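Local coordinates for protein teichoic acid D-alanine hydrolase (Staphylococcus aureus, PDB 5ZH8) that hydrolyses the ester bonds that hold D-alanine on wall teichoic and lipoteichoic acids, altering the cell wall and methicillin resistance, at residues L274-Y282 with N343-F351; N117-I125 with P255-G263. All blocks are in the same frame, centred on the assembly; numbering follows the deposited sequence.

Contact 1 of 2, residues L274-Y282 with N343-F351; sequences LRPNILDQY and NGGFFGQVF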
loop_
_atom_site.group_PDB
_atom_site.type_symbol
_atom_site.label_atom_id
_atom_site.label_comp_id
_atom_site.label_asym_id
_atom_site.label_seq_id
_atom_site.Cartn_x
_atom_site.Cartn_y
_atom_site.Cartn_z
ATOM N N LEU A 274 8.676 6.731 -6.434
ATOM C CA LEU A 274 9.013 5.336 -6.691
ATOM C C LEU A 274 9.280 5.151 -8.185
ATOM O O LEU A 274 8.342 4.989 -8.977
ATOM C CB LEU A 274 7.856 4.418 -6.274
ATOM C CG LEU A 274 7.442 4.361 -4.806
ATOM C CD1 LEU A 274 6.398 3.281 -4.634
ATOM C CD2 LEU A 274 8.635 4.114 -3.899
ATOM N N ARG A 275 10.559 5.165 -8.563
ATOM C CA ARG A 275 10.961 5.091 -9.963
ATOM C C ARG A 275 10.789 3.678 -10.494
ATOM O O ARG A 275 11.339 2.736 -9.920
ATOM C CB ARG A 275 12.422 5.525 -10.121
ATOM C CG ARG A 275 12.875 5.771 -11.555
ATOM C CD ARG A 275 14.134 6.650 -11.579
ATOM N NE ARG A 275 14.560 6.962 -12.944
ATOM C CZ ARG A 275 15.305 6.168 -13.720
ATOM N NH1 ARG A 275 15.745 4.990 -13.278
ATOM N NH2 ARG A 275 15.622 6.557 -14.955
ATOM N N PRO A 276 10.003 3.517 -11.582
ATOM C CA PRO A 276 9.928 2.212 -12.231
ATOM C C PRO A 276 11.293 1.793 -12.775
ATOM O O PRO A 276 11.919 2.541 -13.531
ATOM C CB PRO A 276 8.929 2.438 -13.365
ATOM C CG PRO A 276 8.102 3.591 -12.927
ATOM C CD PRO A 276 9.051 4.475 -12.175
ATOM N N ASN A 277 11.742 0.609 -12.365
ATOM C CA ASN A 277 13.080 0.114 -12.677
ATOM C C ASN A 277 13.077 -1.243 -13.405
ATOM O O ASN A 277 14.147 -1.804 -13.659
ATOM C CB ASN A 277 13.898 0.014 -11.382
ATOM C CG ASN A 277 13.219 -0.833 -10.316
ATOM O OD1 ASN A 277 12.072 -1.255 -10.464
ATOM N ND2 ASN A 277 13.938 -1.108 -9.247
ATOM N N ILE A 278 11.889 -1.753 -13.738
ATOM C CA ILE A 278 11.743 -3.102 -14.294
ATOM C C ILE A 278 10.746 -3.192 -15.462
ATOM O O ILE A 278 10.374 -4.286 -15.885
ATOM C CB ILE A 278 11.293 -4.095 -13.196
ATOM C CG1 ILE A 278 9.985 -3.630 -12.543
ATOM C CG2 ILE A 278 12.386 -4.262 -12.153
ATOM C CD1 ILE A 278 9.371 -4.635 -11.588
ATOM N N LEU A 279 10.330 -2.050 -15.997
ATOM C CA LEU A 279 9.264 -2.022 -16.994
ATOM C C LEU A 279 9.720 -2.547 -18.360
ATOM O O LEU A 279 8.889 -2.871 -19.216
ATOM C CB LEU A 279 8.691 -0.609 -17.110
ATOM C CG LEU A 279 8.102 0.008 -15.830
ATOM C CD1 LEU A 279 7.464 1.348 -16.157
ATOM C CD2 LEU A 279 7.093 -0.928 -15.179
ATOM N N ASP A 280 11.032 -2.636 -18.566
ATOM C CA ASP A 280 11.589 -3.289 -19.766
ATOM C C ASP A 280 11.291 -4.796 -19.846
ATOM O O ASP A 280 11.274 -5.362 -20.932
ATOM C CB ASP A 280 13.106 -3.031 -19.887
ATOM C CG ASP A 280 13.894 -3.456 -18.652
ATOM O OD1 ASP A 280 13.288 -3.781 -17.601
ATOM O OD2 ASP A 280 15.142 -3.449 -18.739
ATOM N N GLN A 281 11.043 -5.429 -18.700
ATOM C CA GLN A 281 10.730 -6.856 -18.635
ATOM C C GLN A 281 9.241 -7.131 -18.392
ATOM O O GLN A 281 8.841 -8.283 -18.226
ATOM C CB GLN A 281 11.564 -7.507 -17.523
ATOM C CG GLN A 281 10.975 -7.390 -16.118
ATOM C CD GLN A 281 12.022 -7.336 -15.020
ATOM O OE1 GLN A 281 11.988 -8.126 -14.078
ATOM N NE2 GLN A 281 12.957 -6.394 -15.133
ATOM N N TYR A 282 8.428 -6.075 -18.373
ATOM C CA TYR A 282 7.025 -6.171 -17.956
ATOM C C TYR A 282 6.020 -5.929 -19.083
ATOM O O TYR A 282 4.902 -5.461 -18.838
ATOM C CB TYR A 282 6.761 -5.215 -16.777
ATOM C CG TYR A 282 6.434 -5.940 -15.491
ATOM C CD1 TYR A 282 5.136 -6.377 -15.232
ATOM C CD2 TYR A 282 7.421 -6.212 -14.550
ATOM C CE1 TYR A 282 4.832 -7.051 -14.065
ATOM C CE2 TYR A 282 7.125 -6.887 -13.380
ATOM C CZ TYR A 282 5.830 -7.305 -13.142
ATOM O OH TYR A 282 5.539 -7.972 -11.976
ATOM N N ASN A 343 -8.228 -3.001 -12.487
ATOM C CA ASN A 343 -7.399 -2.400 -11.464
ATOM C C ASN A 343 -5.936 -2.822 -11.611
ATOM O O ASN A 343 -5.641 -3.983 -11.878
ATOM C CB ASN A 343 -7.916 -2.773 -10.071
ATOM C CG ASN A 343 -7.074 -2.171 -8.968
ATOM O OD1 ASN A 343 -7.281 -1.030 -8.557
ATOM N ND2 ASN A 343 -6.131 -2.947 -8.472
ATOM N N GLY A 344 -5.032 -1.862 -11.423
ATOM C CA GLY A 344 -3.598 -2.130 -11.382
ATOM C C GLY A 344 -2.921 -1.252 -10.349
ATOM O O GLY A 344 -3.158 -0.048 -10.299
ATOM N N GLY A 345 -2.085 -1.858 -9.514
ATOM C CA GLY A 345 -1.306 -1.125 -8.510
ATOM C C GLY A 345 0.173 -1.327 -8.781
ATOM O O GLY A 345 0.670 -2.454 -8.704
ATOM N N PHE A 346 0.885 -0.251 -9.104
ATOM C CA PHE A 346 2.279 -0.381 -9.511
ATOM C C PHE A 346 3.043 0.923 -9.295
ATOM O O PHE A 346 2.553 2.001 -9.636
ATOM C CB PHE A 346 2.323 -0.806 -10.996
ATOM C CG PHE A 346 3.412 -1.789 -11.340
ATOM C CD1 PHE A 346 3.837 -2.764 -10.437
ATOM C CD2 PHE A 346 3.966 -1.778 -12.610
ATOM C CE1 PHE A 346 4.837 -3.656 -10.785
ATOM C CE2 PHE A 346 4.959 -2.681 -12.967
ATOM C CZ PHE A 346 5.389 -3.618 -12.053
ATOM N N PHE A 347 4.237 0.801 -8.720
ATOM C CA PHE A 347 5.138 1.928 -8.465
ATOM C C PHE A 347 4.427 3.208 -8.053
ATOM O O PHE A 347 4.485 4.221 -8.748
ATOM C CB PHE A 347 6.055 2.165 -9.668
ATOM C CG PHE A 347 7.030 1.048 -9.894
ATOM C CD1 PHE A 347 8.244 1.022 -9.218
ATOM C CD2 PHE A 347 6.723 0.011 -10.760
ATOM C CE1 PHE A 347 9.135 -0.013 -9.412
ATOM C CE2 PHE A 347 7.618 -1.025 -10.960
ATOM C CZ PHE A 347 8.824 -1.034 -10.283
ATOM N N GLY A 348 3.737 3.123 -6.919
ATOM C CA GLY A 348 3.081 4.271 -6.298
ATOM C C GLY A 348 1.846 4.806 -6.997
ATOM O O GLY A 348 1.352 5.871 -6.638
ATOM N N GLN A 349 1.336 4.074 -7.986
ATOM C CA GLN A 349 0.156 4.497 -8.720
ATOM C C GLN A 349 -0.929 3.448 -8.580
ATOM O O GLN A 349 -0.647 2.283 -8.308
ATOM C CB GLN A 349 0.497 4.746 -10.187
ATOM C CG GLN A 349 1.670 5.708 -10.372
ATOM C CD GLN A 349 1.743 6.346 -11.748
ATOM O OE1 GLN A 349 0.779 6.317 -12.514
ATOM N NE2 GLN A 349 2.886 6.942 -12.064
ATOM N N VAL A 350 -2.174 3.879 -8.733
ATOM C CA VAL A 350 -3.319 2.979 -8.703
ATOM C C VAL A 350 -4.259 3.387 -9.829
ATOM O O VAL A 350 -4.679 4.546 -9.901
ATOM C CB VAL A 350 -4.092 3.033 -7.372
ATOM C CG1 VAL A 350 -4.944 1.784 -7.224
ATOM C CG2 VAL A 350 -3.148 3.159 -6.188
ATOM N N PHE A 351 -4.585 2.431 -10.696
ATOM C CA PHE A 351 -5.390 2.697 -11.874
ATOM C C PHE A 351 -6.600 1.764 -11.863
ATOM O O PHE A 351 -6.465 0.553 -12.027
ATOM C CB PHE A 351 -4.542 2.484 -13.127
ATOM C CG PHE A 351 -5.093 3.147 -14.348
ATOM C CD1 PHE A 351 -6.046 2.512 -15.123
ATOM C CD2 PHE A 351 -4.657 4.410 -14.719
ATOM C CE1 PHE A 351 -6.557 3.125 -16.247
ATOM C CE2 PHE A 351 -5.164 5.031 -15.845
ATOM C CZ PHE A 351 -6.121 4.388 -16.608
#
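The F347 ring lies with one face on P276, whose CA stands 3.7 Å from the ring centroid and 13° off the ring normal, a CH-pi contact. F347 is the first corner residue of a beta hairpin: a type I' turn from F346 to Q349 joins two strands of the large antiparallel sheet of the beta-lactamase fold, and the loop 274-282 packs against its tip. F347 CG lies anti to the carbonyl carbon (chi1 -67°), which carries the ring off the turn and into the curve of the loop. There I278 meets its edge near the ring plane, CG1 lying 3.6 Å from F347 CZ, while N277 OD1 approaches the same corner obliquely, its amide standing almost perpendicular to the ring. On the strand side of the turn, F346 turns an edge to the face of Y282, with centroids 5.0 Å apart and planes at 56°; F346 CZ is the atom centred over the tyrosine. L279 runs antiparallel alongside F346 and brings CD2 to 3.5 Å from F346 CE2. The two phenylalanines also brace each other, since F347 CD2 sits over the centre of the F346 ring. Aromatic and aliphatic groups thus dominate, though the carbonyl oxygens of L274 and R275 join N277 OD1 round F347; the polar end of Y282 is engaged by D213 through a hydrogen bond. Within the turn, F347 and G348 both have positive phi, as type I' geometry requires, and L274 points at the turn, its CD1 lying 3.5 Å from G348 N.

Contact 2 of 2, residues N117-I125 with P255-G263; sequences NTPNTMFLI and PFKKYLAKG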
loop_
_atom_site.group_PDB
_atom_site.type_symbol
_atom_site.label_atom_id
_atom_site.label_comp_id
_atom_site.label_asym_id
_atom_site.label_seq_id
_atom_site.Cartn_x
_atom_site.Cartn_y
_atom_site.Cartn_z
ATOM N N ASN A 117 -1.544 17.687 -12.461
ATOM C CA ASN A 117 -2.273 16.650 -13.212
ATOM C C ASN A 117 -3.295 17.287 -14.141
ATOM O O ASN A 117 -4.102 18.108 -13.714
ATOM C CB ASN A 117 -3.007 15.692 -12.270
ATOM C CG ASN A 117 -2.093 14.651 -11.658
ATOM O OD1 ASN A 117 -1.307 14.020 -12.349
ATOM N ND2 ASN A 117 -2.214 14.450 -10.354
ATOM N N THR A 118 -3.256 16.907 -15.410
ATOM C CA THR A 118 -4.213 17.385 -16.397
ATOM C C THR A 118 -4.863 16.174 -17.047
ATOM O O THR A 118 -4.478 15.040 -16.751
ATOM C CB THR A 118 -3.506 18.231 -17.465
ATOM O OG1 THR A 118 -2.574 17.417 -18.180
ATOM C CG2 THR A 118 -2.755 19.373 -16.821
ATOM N N PRO A 119 -5.859 16.398 -17.922
ATOM C CA PRO A 119 -6.397 15.268 -18.690
ATOM C C PRO A 119 -5.354 14.588 -19.583
ATOM O O PRO A 119 -5.512 13.422 -19.932
ATOM C CB PRO A 119 -7.502 15.913 -19.532
ATOM C CG PRO A 119 -7.960 17.074 -18.714
ATOM C CD PRO A 119 -6.708 17.599 -18.054
ATOM N N ASN A 120 -4.295 15.311 -19.935
ATOM C CA ASN A 120 -3.189 14.751 -20.716
ATOM C C ASN A 120 -2.270 13.814 -19.929
ATOM O O ASN A 120 -1.549 13.017 -20.531
ATOM C CB ASN A 120 -2.357 15.867 -21.349
ATOM C CG ASN A 120 -2.773 16.155 -22.768
ATOM O OD1 ASN A 120 -3.459 17.141 -23.039
ATOM N ND2 ASN A 120 -2.385 15.269 -23.687
ATOM N N THR A 121 -2.290 13.911 -18.601
ATOM C CA THR A 121 -1.464 13.057 -17.758
ATOM C C THR A 121 -1.774 11.576 -17.971
ATOM O O THR A 121 -2.937 11.150 -17.898
ATOM C CB THR A 121 -1.667 13.371 -16.271
ATOM O OG1 THR A 121 -1.451 14.767 -16.041
ATOM C CG2 THR A 121 -0.703 12.564 -15.418
ATOM N N MET A 122 -0.720 10.806 -18.223
ATOM C CA MET A 122 -0.817 9.367 -18.442
ATOM C C MET A 122 -0.267 8.644 -17.219
ATOM O O MET A 122 0.829 8.950 -16.755
ATOM C CB MET A 122 -0.022 8.972 -19.689
ATOM C CG MET A 122 -0.535 9.627 -20.957
ATOM S SD MET A 122 0.648 9.682 -22.307
ATOM C CE MET A 122 0.674 7.976 -22.849
ATOM N N PHE A 123 -1.033 7.685 -16.710
ATOM C CA PHE A 123 -0.680 6.972 -15.488
ATOM C C PHE A 123 -0.289 5.539 -15.781
ATOM O O PHE A 123 -0.839 4.915 -16.675
ATOM C CB PHE A 123 -1.861 6.977 -14.515
ATOM C CG PHE A 123 -2.257 8.347 -14.064
ATOM C CD1 PHE A 123 -3.044 9.150 -14.872
ATOM C CD2 PHE A 123 -1.835 8.837 -12.843
ATOM C CE1 PHE A 123 -3.406 10.416 -14.466
ATOM C CE2 PHE A 123 -2.195 10.105 -12.435
ATOM C CZ PHE A 123 -2.981 10.897 -13.244
ATOM N N LEU A 124 0.673 5.030 -15.021
ATOM C CA LEU A 124 1.061 3.630 -15.076
ATOM C C LEU A 124 -0.136 2.768 -14.681
ATOM O O LEU A 124 -0.560 2.771 -13.532
ATOM C CB LEU A 124 2.239 3.380 -14.133
ATOM C CG LEU A 124 2.800 1.967 -14.004
ATOM C CD1 LEU A 124 3.185 1.418 -15.373
ATOM C CD2 LEU A 124 4.001 1.973 -13.065
ATOM N N ILE A 125 -0.692 2.042 -15.644
ATOM C CA ILE A 125 -1.910 1.274 -15.402
ATOM C C ILE A 125 -1.634 -0.045 -14.700
ATOM O O ILE A 125 -2.577 -0.712 -14.265
ATOM C CB ILE A 125 -2.716 1.017 -16.698
ATOM C CG1 ILE A 125 -2.006 0.021 -17.629
ATOM C CG2 ILE A 125 -2.988 2.328 -17.422
ATOM C CD1 ILE A 125 -2.812 -0.352 -18.861
ATOM N N PRO A 255 7.679 10.734 -27.358
ATOM C CA PRO A 255 6.744 11.860 -27.447
ATOM C C PRO A 255 5.803 11.999 -26.253
ATOM O O PRO A 255 5.194 13.052 -26.100
ATOM C CB PRO A 255 5.933 11.560 -28.716
ATOM C CG PRO A 255 6.651 10.460 -29.420
ATOM C CD PRO A 255 7.381 9.699 -28.360
ATOM N N PHE A 256 5.690 10.958 -25.425
ATOM C CA PHE A 256 4.775 10.955 -24.286
ATOM C C PHE A 256 5.455 11.220 -22.946
ATOM O O PHE A 256 4.763 11.340 -21.948
ATOM C CB PHE A 256 4.034 9.610 -24.205
ATOM C CG PHE A 256 3.348 9.215 -25.481
ATOM C CD1 PHE A 256 2.038 9.598 -25.734
ATOM C CD2 PHE A 256 4.018 8.460 -26.439
ATOM C CE1 PHE A 256 1.410 9.236 -26.915
ATOM C CE2 PHE A 256 3.398 8.099 -27.624
ATOM C CZ PHE A 256 2.092 8.491 -27.863
ATOM N N LYS A 257 6.784 11.314 -22.913
ATOM C CA LYS A 257 7.523 11.495 -21.645
ATOM C C LYS A 257 7.061 12.706 -20.832
ATOM O O LYS A 257 7.014 12.662 -19.604
ATOM C CB LYS A 257 9.033 11.587 -21.900
ATOM C CG LYS A 257 9.686 10.247 -22.182
ATOM C CD LYS A 257 11.204 10.357 -22.219
ATOM C CE LYS A 257 11.825 9.060 -22.706
ATOM N NZ LYS A 257 11.554 7.915 -21.800
ATOM N N LYS A 258 6.713 13.774 -21.539
ATOM C CA LYS A 258 6.153 14.996 -20.954
ATOM C C LYS A 258 4.964 14.738 -20.024
ATOM O O LYS A 258 4.769 15.454 -19.050
ATOM C CB LYS A 258 5.682 15.902 -22.094
ATOM C CG LYS A 258 5.736 17.396 -21.836
ATOM C CD LYS A 258 5.278 18.172 -23.071
ATOM C CE LYS A 258 6.037 17.751 -24.334
ATOM N NZ LYS A 258 5.878 18.690 -25.481
ATOM N N TYR A 259 4.166 13.722 -20.344
ATOM C CA TYR A 259 2.891 13.477 -19.680
ATOM C C TYR A 259 2.877 12.251 -18.748
ATOM O O TYR A 259 1.861 11.964 -18.108
ATOM C CB TYR A 259 1.788 13.362 -20.743
ATOM C CG TYR A 259 1.569 14.645 -21.540
ATOM C CD1 TYR A 259 1.262 15.844 -20.896
ATOM C CD2 TYR A 259 1.667 14.662 -22.929
ATOM C CE1 TYR A 259 1.064 17.017 -21.606
ATOM C CE2 TYR A 259 1.470 15.835 -23.650
ATOM C CZ TYR A 259 1.166 17.008 -22.980
ATOM O OH TYR A 259 0.961 18.186 -23.667
ATOM N N LEU A 260 4.001 11.548 -18.646
ATOM C CA LEU A 260 4.061 10.333 -17.832
ATOM C C LEU A 260 4.124 10.684 -16.348
ATOM O O LEU A 260 5.075 11.312 -15.897
ATOM C CB LEU A 260 5.253 9.454 -18.246
ATOM C CG LEU A 260 5.045 8.355 -19.314
ATOM C CD1 LEU A 260 4.089 8.715 -20.449
ATOM C CD2 LEU A 260 6.394 7.918 -19.863
ATOM N N ALA A 261 3.112 10.259 -15.601
ATOM C CA ALA A 261 2.995 10.582 -14.186
ATOM C C ALA A 261 4.024 9.861 -13.331
ATOM O O ALA A 261 4.448 8.755 -13.642
ATOM C CB ALA A 261 1.590 10.252 -13.688
ATOM N N LYS A 262 4.404 10.508 -12.239
ATOM C CA LYS A 262 5.285 9.925 -11.244
ATOM C C LYS A 262 4.421 9.431 -10.092
ATOM O O LYS A 262 3.483 10.111 -9.678
ATOM C CB LYS A 262 6.290 10.969 -10.748
ATOM C CG LYS A 262 7.107 11.606 -11.862
ATOM C CD LYS A 262 7.993 12.746 -11.368
ATOM C CE LYS A 262 9.267 12.249 -10.705
ATOM N NZ LYS A 262 10.116 13.380 -10.218
ATOM N N GLY A 263 4.739 8.245 -9.585
ATOM C CA GLY A 263 4.010 7.651 -8.470
ATOM C C GLY A 263 4.725 7.921 -7.166
ATOM O O GLY A 263 5.951 8.048 -7.138
#
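M122 is gripped through both of its backbone polar atoms by the loop 255-263. Its N-H points almost straight at Y259 O (2.8 Å from M122 N, 172° at the hydrogen), although the donor is tilted out of the carbonyl plane. In return A261 N donates at 2.9 Å to M122 O, approaching it almost end-on to its carbonyl. These two bonds bracket L260 and make a single parallel bridge between M122 and L260, with T121 beside Y259 and F123 beside A261. Y259 O takes a further, weaker approach from T121 CA, a CA-H...O contact. The chain enters the bridge from a type I turn, T118 to T121, closed by T121 N to T118 O; T121 OG1 accepts from T118 N at 2.9 Å and is also bonded to Q109, tying the turn to the neighbouring loop. N120 lays CB over one face of the Y259 ring, 3.8 Å from its centroid, with its amide only 24° from the ring plane. That amide is satisfied at both ends by other backbone: OD1 by L65 N and ND2 by S63 O. The bend at chi3 of M122 (74°) turns its methyl toward F256, CE lying 3.6 Å from F256 CD1, with the sulfur oblique to the ring in a Met-aromatic contact. A261 CB packs off-centre against the F123 ring and also meets T121 CG2. The strand 123-124 leads to helix 129-142, and in serine beta-lactamases and penicillin-binding proteins the corresponding helix bears the S-x-x-K motif near its start; an S-x-x-K sequence at this junction is consistent with that fold.

In the fold
Contact 2 is buried and is built round backbone hydrogen bonds, whereas contact 1, only partly buried at the tip of a sheet hairpin, relies on aromatic and aliphatic overlap. Q349, at the hairpin's second strand, joins them: its OE1 probably accepts from L124 N (2.8 Å), and its NE2 probably donates, more weakly, to A261 O, so one amide reaches both segments of contact 2. L124 also touches F346 and F347, bringing strand 123-124 against the hairpin of contact 1. A backbone hydrogen bond between G263 and L274 links the two loops. In the two-chain assembly, N343 of contact 1 packs on N267 of the second subunit, while contact 2 is touched by no other chain.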